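Local coordinates for protein AimR transcriptional regulator (Bacillus phage phi3T, PDB 5ZVV) that activates transcription of the phage aimX locus as a homodimer, and is switched off toward lysogeny when the arbitrium peptide turns the dimer into a monomer, at residues Leu175-Asp178 with Asp179-Glu182; Glu219-Val223 with Asn224-Phe228; Cys271-Ser274 with Asn275-Lys279. All coordinates share one frame; numbering follows the deposited sequence.

Contact 1: residues Leu175-Asp178 with Asp179-Glu182; sequences LEFD and DLPE
F177 and L180 meet through one ring atom and one methyl: CD1 of the phenylalanine lies 4.1 Å from CD1 of the leucine, the two side chains crossing at a slant. In L180, CG anti to the carbonyl carbon and an extended second torsion carry the CD1 methyl to the ring, while L180 CB stays 3.4 Å from F177 O. The backbone that carries this pair makes a short 3-10 turn in the loop between helix 165-173 and helix 184-203, part of the all-helical, TPR-like body of the receptor. Two i to i+3 bonds define it, D179 N to E176 O at 3.1 Å and L180 N to F177 O at 3.0 Å; in both the N-H comes from well above the carbonyl plane, about 60° out of it. The D179 carboxylate crosses over E176 at a slant, with D179 OD2 3.6 Å from E176 CB. The E176 chain bends at chi2 (-66°) and takes its own carboxylate away, the two acid planes 43° apart and E176 OE2 still 5.4 Å from D179 OD1. K186 of the following helix donates from NZ to F177 O and L180 O and forms a salt bridge with E182. The F177 ring also meets that of F149, on helix 145-161.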
loop_
_atom_site.group_PDB
_atom_site.type_symbol
_atom_site.label_atom_id
_atom_site.label_comp_id
_atom_site.label_asym_id
_atom_site.label_seq_id
_atom_site.Cartn_x
_atom_site.Cartn_y
_atom_site.Cartn_z
ATOM N N LEU A 175 -5.535 4.506 -15.327
ATOM C CA LEU A 175 -6.797 4.909 -15.940
ATOM C C LEU A 175 -6.508 5.793 -17.147
ATOM O O LEU A 175 -6.128 6.958 -16.996
ATOM C CB LEU A 175 -7.669 5.640 -14.923
ATOM C CG LEU A 175 -8.048 4.850 -13.671
ATOM C CD1 LEU A 175 -8.872 5.716 -12.740
ATOM C CD2 LEU A 175 -8.806 3.590 -14.050
ATOM N N GLU A 176 -6.694 5.241 -18.344
ATOM C CA GLU A 176 -6.511 5.978 -19.592
ATOM C C GLU A 176 -7.882 6.466 -20.047
ATOM O O GLU A 176 -8.671 5.703 -20.609
ATOM C CB GLU A 176 -5.845 5.102 -20.650
ATOM C CG GLU A 176 -4.431 4.637 -20.299
ATOM C CD GLU A 176 -3.432 5.780 -20.223
ATOM O OE1 GLU A 176 -2.435 5.654 -19.479
ATOM O OE2 GLU A 176 -3.642 6.805 -20.906
ATOM N N PHE A 177 -8.169 7.746 -19.796
ATOM C CA PHE A 177 -9.448 8.311 -20.212
ATOM C C PHE A 177 -9.587 8.374 -21.727
ATOM O O PHE A 177 -10.714 8.416 -22.232
ATOM C CB PHE A 177 -9.632 9.705 -19.610
ATOM C CG PHE A 177 -10.041 9.694 -18.164
ATOM C CD1 PHE A 177 -11.379 9.617 -17.809
ATOM C CD2 PHE A 177 -9.090 9.759 -17.160
ATOM C CE1 PHE A 177 -11.760 9.606 -16.482
ATOM C CE2 PHE A 177 -9.465 9.748 -15.829
ATOM C CZ PHE A 177 -10.800 9.672 -15.490
ATOM N N ASP A 178 -8.470 8.381 -22.460
ATOM C CA ASP A 178 -8.537 8.378 -23.918
ATOM C C ASP A 178 -9.130 7.081 -24.454
ATOM O O ASP A 178 -9.695 7.069 -25.554
ATOM C CB ASP A 178 -7.148 8.610 -24.510
ATOM C CG ASP A 178 -6.701 10.055 -24.394
ATOM O OD1 ASP A 178 -7.511 10.892 -23.944
ATOM O OD2 ASP A 178 -5.540 10.353 -24.754
ATOM N N ASP A 179 -9.018 5.986 -23.699
ATOM C CA ASP A 179 -9.648 4.734 -24.100
ATOM C C ASP A 179 -11.165 4.790 -24.023
ATOM O O ASP A 179 -11.826 3.889 -24.552
ATOM C CB ASP A 179 -9.139 3.582 -23.232
ATOM C CG ASP A 179 -7.646 3.365 -23.366
ATOM O OD1 ASP A 179 -7.007 4.085 -24.161
ATOM O OD2 ASP A 179 -7.113 2.472 -22.673
ATOM N N LEU A 180 -11.732 5.818 -23.379
ATOM C CA LEU A 180 -13.175 5.954 -23.205
ATOM C C LEU A 180 -13.744 6.887 -24.255
ATOM O O LEU A 180 -13.207 7.988 -24.450
ATOM C CB LEU A 180 -13.501 6.497 -21.816
ATOM C CG LEU A 180 -13.140 5.642 -20.607
ATOM C CD1 LEU A 180 -13.458 6.403 -19.331
ATOM C CD2 LEU A 180 -13.893 4.327 -20.655
ATOM N N PRO A 181 -14.809 6.500 -24.948
ATOM C CA PRO A 181 -15.484 7.443 -25.840
ATOM C C PRO A 181 -16.182 8.533 -25.043
ATOM O O PRO A 181 -16.533 8.361 -23.874
ATOM C CB PRO A 181 -16.492 6.568 -26.594
ATOM C CG PRO A 181 -16.749 5.426 -25.668
ATOM C CD PRO A 181 -15.453 5.175 -24.949
ATOM N N GLU A 182 -16.361 9.678 -25.692
ATOM C CA GLU A 182 -17.025 10.806 -25.058
ATOM C C GLU A 182 -18.492 10.484 -24.794
ATOM O O GLU A 182 -19.139 9.772 -25.563
ATOM C CB GLU A 182 -16.922 12.051 -25.941
ATOM C CG GLU A 182 -15.506 12.401 -26.359
ATOM C CD GLU A 182 -14.647 12.841 -25.193
ATOM O OE1 GLU A 182 -15.109 13.678 -24.386
ATOM O OE2 GLU A 182 -13.509 12.346 -25.081
#

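Contact 2: residues Glu219-Val223 with Asn224-Phe228; sequences ENSNV and NRICF
V223 closes the link between two helices: the chain leaves helical geometry at S221, runs extended there, and re-enters a helix at N224, with V223 in the N-cap position. The first full turn is set by C227 N donating to V223 O at 3.1 Å, almost straight at 173°. Just before it, S221 OG accepts from V223 N at 3.0 Å, an ST turn that the serine reaches by holding OG anti to its own N (chi1 -179°). The same OG rests 3.7 Å from I226 CB, and S221 CB touches the I226 CG2 methyl at 3.8 Å. Side chain to side chain, V223 CB comes to 4.1 Å from I226 CG1, so I226 packs against both S221 and V223. C227 turns SG back toward the link, 3.3 Å from S221 O. Around this, I226 also touches S191 and M195 of helix 184-203 and I88 of helix 77-88, while N224 OD1 accepts from K54 and R225 NE donates to I88 O. V223 has no polar side-chain atom to offer the helix's first N-H groups; separately, S221 OG satisfies the V223 N-H within a buried link that is otherwise packed with aliphatic carbons.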
loop_
_atom_site.group_PDB
_atom_site.type_symbol
_atom_site.label_atom_id
_atom_site.label_comp_id
_atom_site.label_asym_id
_atom_site.label_seq_id
_atom_site.Cartn_x
_atom_site.Cartn_y
_atom_site.Cartn_z
ATOM N N GLU A 219 -17.637 21.225 -11.807
ATOM C CA GLU A 219 -17.850 21.741 -13.154
ATOM C C GLU A 219 -18.351 20.660 -14.102
ATOM O O GLU A 219 -19.071 20.966 -15.059
ATOM C CB GLU A 219 -16.557 22.363 -13.686
ATOM C CG GLU A 219 -16.151 23.650 -12.972
ATOM C CD GLU A 219 -14.672 23.980 -13.129
ATOM O OE1 GLU A 219 -13.984 23.307 -13.929
ATOM O OE2 GLU A 219 -14.196 24.911 -12.445
ATOM N N ASN A 220 -17.993 19.401 -13.859
ATOM C CA ASN A 220 -18.374 18.308 -14.745
ATOM C C ASN A 220 -19.600 17.534 -14.280
ATOM O O ASN A 220 -20.044 16.630 -14.995
ATOM C CB ASN A 220 -17.197 17.348 -14.927
ATOM C CG ASN A 220 -16.075 17.951 -15.748
ATOM O OD1 ASN A 220 -16.289 18.877 -16.529
ATOM N ND2 ASN A 220 -14.867 17.426 -15.575
ATOM N N SER A 221 -20.154 17.843 -13.109
ATOM C CA SER A 221 -21.201 17.003 -12.545
ATOM C C SER A 221 -22.292 17.841 -11.902
ATOM O O SER A 221 -22.017 18.868 -11.275
ATOM C CB SER A 221 -20.629 16.030 -11.506
ATOM O OG SER A 221 -21.647 15.199 -10.973
ATOM N N ASN A 222 -23.535 17.388 -12.068
ATOM C CA ASN A 222 -24.673 17.886 -11.307
ATOM C C ASN A 222 -25.245 16.821 -10.379
ATOM O O ASN A 222 -26.368 16.972 -9.887
ATOM C CB ASN A 222 -25.758 18.409 -12.251
ATOM C CG ASN A 222 -25.355 19.699 -12.937
ATOM O OD1 ASN A 222 -24.847 20.622 -12.298
ATOM N ND2 ASN A 222 -25.568 19.767 -14.247
ATOM N N VAL A 223 -24.503 15.738 -10.144
ATOM C CA VAL A 223 -24.922 14.732 -9.177
ATOM C C VAL A 223 -24.782 15.308 -7.777
ATOM O O VAL A 223 -23.748 15.895 -7.432
ATOM C CB VAL A 223 -24.095 13.448 -9.345
ATOM C CG1 VAL A 223 -24.381 12.468 -8.209
ATOM C CG2 VAL A 223 -24.393 12.802 -10.688
ATOM N N ASN A 224 -25.832 15.148 -6.963
ATOM C CA ASN A 224 -25.852 15.773 -5.643
ATOM C C ASN A 224 -24.727 15.253 -4.757
ATOM O O ASN A 224 -24.089 16.030 -4.038
ATOM C CB ASN A 224 -27.210 15.554 -4.972
ATOM C CG ASN A 224 -28.309 16.406 -5.581
ATOM O OD1 ASN A 224 -29.407 15.923 -5.852
ATOM N ND2 ASN A 224 -28.012 17.680 -5.803
ATOM N N ARG A 225 -24.466 13.944 -4.794
ATOM C CA ARG A 225 -23.411 13.375 -3.958
ATOM C C ARG A 225 -22.049 13.961 -4.321
ATOM O O ARG A 225 -21.283 14.383 -3.441
ATOM C CB ARG A 225 -23.407 11.848 -4.093
ATOM C CG ARG A 225 -22.390 11.123 -3.211
ATOM C CD ARG A 225 -21.035 10.963 -3.910
ATOM N NE ARG A 225 -21.049 9.882 -4.888
ATOM C CZ ARG A 225 -20.398 8.736 -4.734
ATOM N NH1 ARG A 225 -20.475 7.799 -5.667
ATOM N NH2 ARG A 225 -19.664 8.533 -3.648
ATOM N N ILE A 226 -21.736 13.993 -5.620
ATOM C CA ILE A 226 -20.445 14.503 -6.075
ATOM C C ILE A 226 -20.245 15.940 -5.614
ATOM O O ILE A 226 -19.219 16.281 -5.016
ATOM C CB ILE A 226 -20.332 14.384 -7.606
ATOM C CG1 ILE A 226 -20.292 12.913 -8.034
ATOM C CG2 ILE A 226 -19.103 15.142 -8.120
ATOM C CD1 ILE A 226 -19.072 12.157 -7.544
ATOM N N CYS A 227 -21.228 16.803 -5.877
ATOM C CA CYS A 227 -21.072 18.213 -5.535
ATOM C C CYS A 227 -21.027 18.416 -4.027
ATOM O O CYS A 227 -20.271 19.262 -3.532
ATOM C CB CYS A 227 -22.201 19.030 -6.157
ATOM S SG CYS A 227 -22.186 19.052 -7.959
ATOM N N PHE A 228 -21.827 17.647 -3.282
ATOM C CA PHE A 228 -21.802 17.735 -1.826
ATOM C C PHE A 228 -20.411 17.432 -1.285
ATOM O O PHE A 228 -19.840 18.226 -0.527
ATOM C CB PHE A 228 -22.837 16.786 -1.215
ATOM C CG PHE A 228 -22.703 16.636 0.274
ATOM C CD1 PHE A 228 -23.189 17.614 1.128
ATOM C CD2 PHE A 228 -22.079 15.527 0.820
ATOM C CE1 PHE A 228 -23.054 17.486 2.497
ATOM C CE2 PHE A 228 -21.946 15.393 2.190
ATOM C CZ PHE A 228 -22.431 16.375 3.027
#

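Contact 3: residues Cys271-Ser274 with Asn275-Lys279; sequences CFLS and NIWKK
The F272 ring carries I276 on one face: CG1 stands 3.6 Å above the ring plane, offset toward the rim, and makes a CH-pi contact 3.9 Å from the centroid. F272 reaches this place with CG anti to its backbone N (chi1 -175°), and the I276 CD1 methyl extends the touch to F272 CZ at 3.8 Å. The W277 indole is met at its edge instead, where L273 O lies in the ring plane, 3.3 Å from W277 CD1; the L273 CD1 methyl approaches W277 CD1 at 3.7 Å. N275 lays its amide beside the C271 carbonyl, but its OD1 accepts from N281. The backbone N atoms of N275, I276 and W277 donate to the carbonyls of C271, F272 and L273. A Schellman motif then ends the helix: K278 has positive phi, K279 N donates to S274 O at 2.8 Å in the carbonyl plane, and the K278 N to N275 O bond is weak. This C-terminus of helix 260-277 lies between other helices: F272 and I276 pack on helix 291-304 and on L362 of helix 361-369, while L273 touches helix 243-252, where Y243 also meets the W277 ring; W277 NE1 donates to I239 O.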
loop_
_atom_site.group_PDB
_atom_site.type_symbol
_atom_site.label_atom_id
_atom_site.label_comp_id
_atom_site.label_asym_id
_atom_site.label_seq_id
_atom_site.Cartn_x
_atom_site.Cartn_y
_atom_site.Cartn_z
ATOM N N CYS A 271 -19.560 22.288 12.671
ATOM C CA CYS A 271 -19.346 22.224 14.111
ATOM C C CYS A 271 -17.860 22.186 14.436
ATOM O O CYS A 271 -17.386 22.906 15.326
ATOM C CB CYS A 271 -20.061 20.999 14.685
ATOM S SG CYS A 271 -19.936 20.831 16.470
ATOM N N PHE A 272 -17.107 21.353 13.716
ATOM C CA PHE A 272 -15.659 21.344 13.879
ATOM C C PHE A 272 -15.065 22.702 13.533
ATOM O O PHE A 272 -14.195 23.211 14.247
ATOM C CB PHE A 272 -15.031 20.255 13.012
ATOM C CG PHE A 272 -13.551 20.106 13.220
ATOM C CD1 PHE A 272 -13.060 19.492 14.362
ATOM C CD2 PHE A 272 -12.649 20.583 12.282
ATOM C CE1 PHE A 272 -11.696 19.353 14.562
ATOM C CE2 PHE A 272 -11.283 20.447 12.474
ATOM C CZ PHE A 272 -10.808 19.830 13.617
ATOM N N LEU A 273 -15.523 23.303 12.432
ATOM C CA LEU A 273 -15.005 24.607 12.030
ATOM C C LEU A 273 -15.220 25.651 13.122
ATOM O O LEU A 273 -14.273 26.331 13.547
ATOM C CB LEU A 273 -15.673 25.052 10.731
ATOM C CG LEU A 273 -15.189 26.383 10.166
ATOM C CD1 LEU A 273 -13.748 26.277 9.678
ATOM C CD2 LEU A 273 -16.115 26.862 9.055
ATOM N N SER A 274 -16.465 25.795 13.590
ATOM C CA SER A 274 -16.767 26.837 14.565
ATOM C C SER A 274 -16.118 26.551 15.912
ATOM O O SER A 274 -15.766 27.489 16.635
ATOM C CB SER A 274 -18.281 27.000 14.716
ATOM O OG SER A 274 -18.886 25.813 15.200
ATOM N N ASN A 275 -15.954 25.274 16.266
ATOM C CA ASN A 275 -15.168 24.938 17.451
ATOM C C ASN A 275 -13.717 25.365 17.286
ATOM O O ASN A 275 -13.107 25.898 18.221
ATOM C CB ASN A 275 -15.244 23.438 17.728
ATOM C CG ASN A 275 -16.567 23.022 18.325
ATOM O OD1 ASN A 275 -17.311 23.848 18.857
ATOM N ND2 ASN A 275 -16.866 21.733 18.248
ATOM N N ILE A 276 -13.149 25.137 16.099
ATOM C CA ILE A 276 -11.761 25.511 15.833
ATOM C C ILE A 276 -11.579 27.015 15.983
ATOM O O ILE A 276 -10.638 27.485 16.632
ATOM C CB ILE A 276 -11.335 25.029 14.435
ATOM C CG1 ILE A 276 -11.062 23.527 14.444
ATOM C CG2 ILE A 276 -10.106 25.790 13.943
ATOM C CD1 ILE A 276 -9.942 23.135 15.367
ATOM N N TRP A 277 -12.478 27.792 15.387
ATOM C CA TRP A 277 -12.343 29.241 15.401
ATOM C C TRP A 277 -13.092 29.900 16.551
ATOM O O TRP A 277 -13.115 31.134 16.628
ATOM C CB TRP A 277 -12.811 29.821 14.066
ATOM C CG TRP A 277 -11.927 29.413 12.930
ATOM C CD1 TRP A 277 -11.977 28.242 12.232
ATOM C CD2 TRP A 277 -10.851 30.171 12.368
ATOM N NE1 TRP A 277 -11.003 28.226 11.265
ATOM C CE2 TRP A 277 -10.296 29.399 11.328
ATOM C CE3 TRP A 277 -10.304 31.428 12.641
ATOM C CZ2 TRP A 277 -9.220 29.843 10.560
ATOM C CZ3 TRP A 277 -9.236 31.869 11.875
ATOM C CH2 TRP A 277 -8.706 31.076 10.851
ATOM N N LYS A 278 -13.680 29.108 17.448
ATOM C CA LYS A 278 -14.463 29.611 18.575
ATOM C C LYS A 278 -15.499 30.630 18.106
ATOM O O LYS A 278 -15.626 31.730 18.646
ATOM C CB LYS A 278 -13.550 30.180 19.661
ATOM C CG LYS A 278 -12.590 29.129 20.206
ATOM C CD LYS A 278 -11.713 29.643 21.333
ATOM C CE LYS A 278 -10.673 28.592 21.711
ATOM N NZ LYS A 278 -9.764 29.039 22.801
ATOM N N LYS A 279 -16.240 30.245 17.072
ATOM C CA LYS A 279 -17.354 31.018 16.551
ATOM C C LYS A 279 -18.675 30.412 17.018
ATOM O O LYS A 279 -18.720 29.326 17.602
ATOM C CB LYS A 279 -17.299 31.069 15.022
ATOM C CG LYS A 279 -15.999 31.631 14.476
ATOM C CD LYS A 279 -15.880 33.117 14.759
ATOM C CE LYS A 279 -14.507 33.638 14.385
ATOM N NZ LYS A 279 -14.408 35.104 14.591
#

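In the fold
Contact 2 is buried, its centre about 9 Å from that of the chain, whereas contact 1 is a surface loop and contact 3 a partly buried helix end, about 42 Å apart between centres on opposite sides of the chain's centre. All three are local turns between or at the end of helices. Helix 184-203 ties contact 1 to contact 2: it follows the first loop and also packs against the second. Helix 260-277, which contact 3 terminates, reaches back to contact 2 through H262 stacked on F228. Chemistry follows place: acidic side chains line the exposed loop, aliphatic carbons and a serine hydroxyl fill the central link, and the helix end combines ring packing by F272 and W277 with backbone capping.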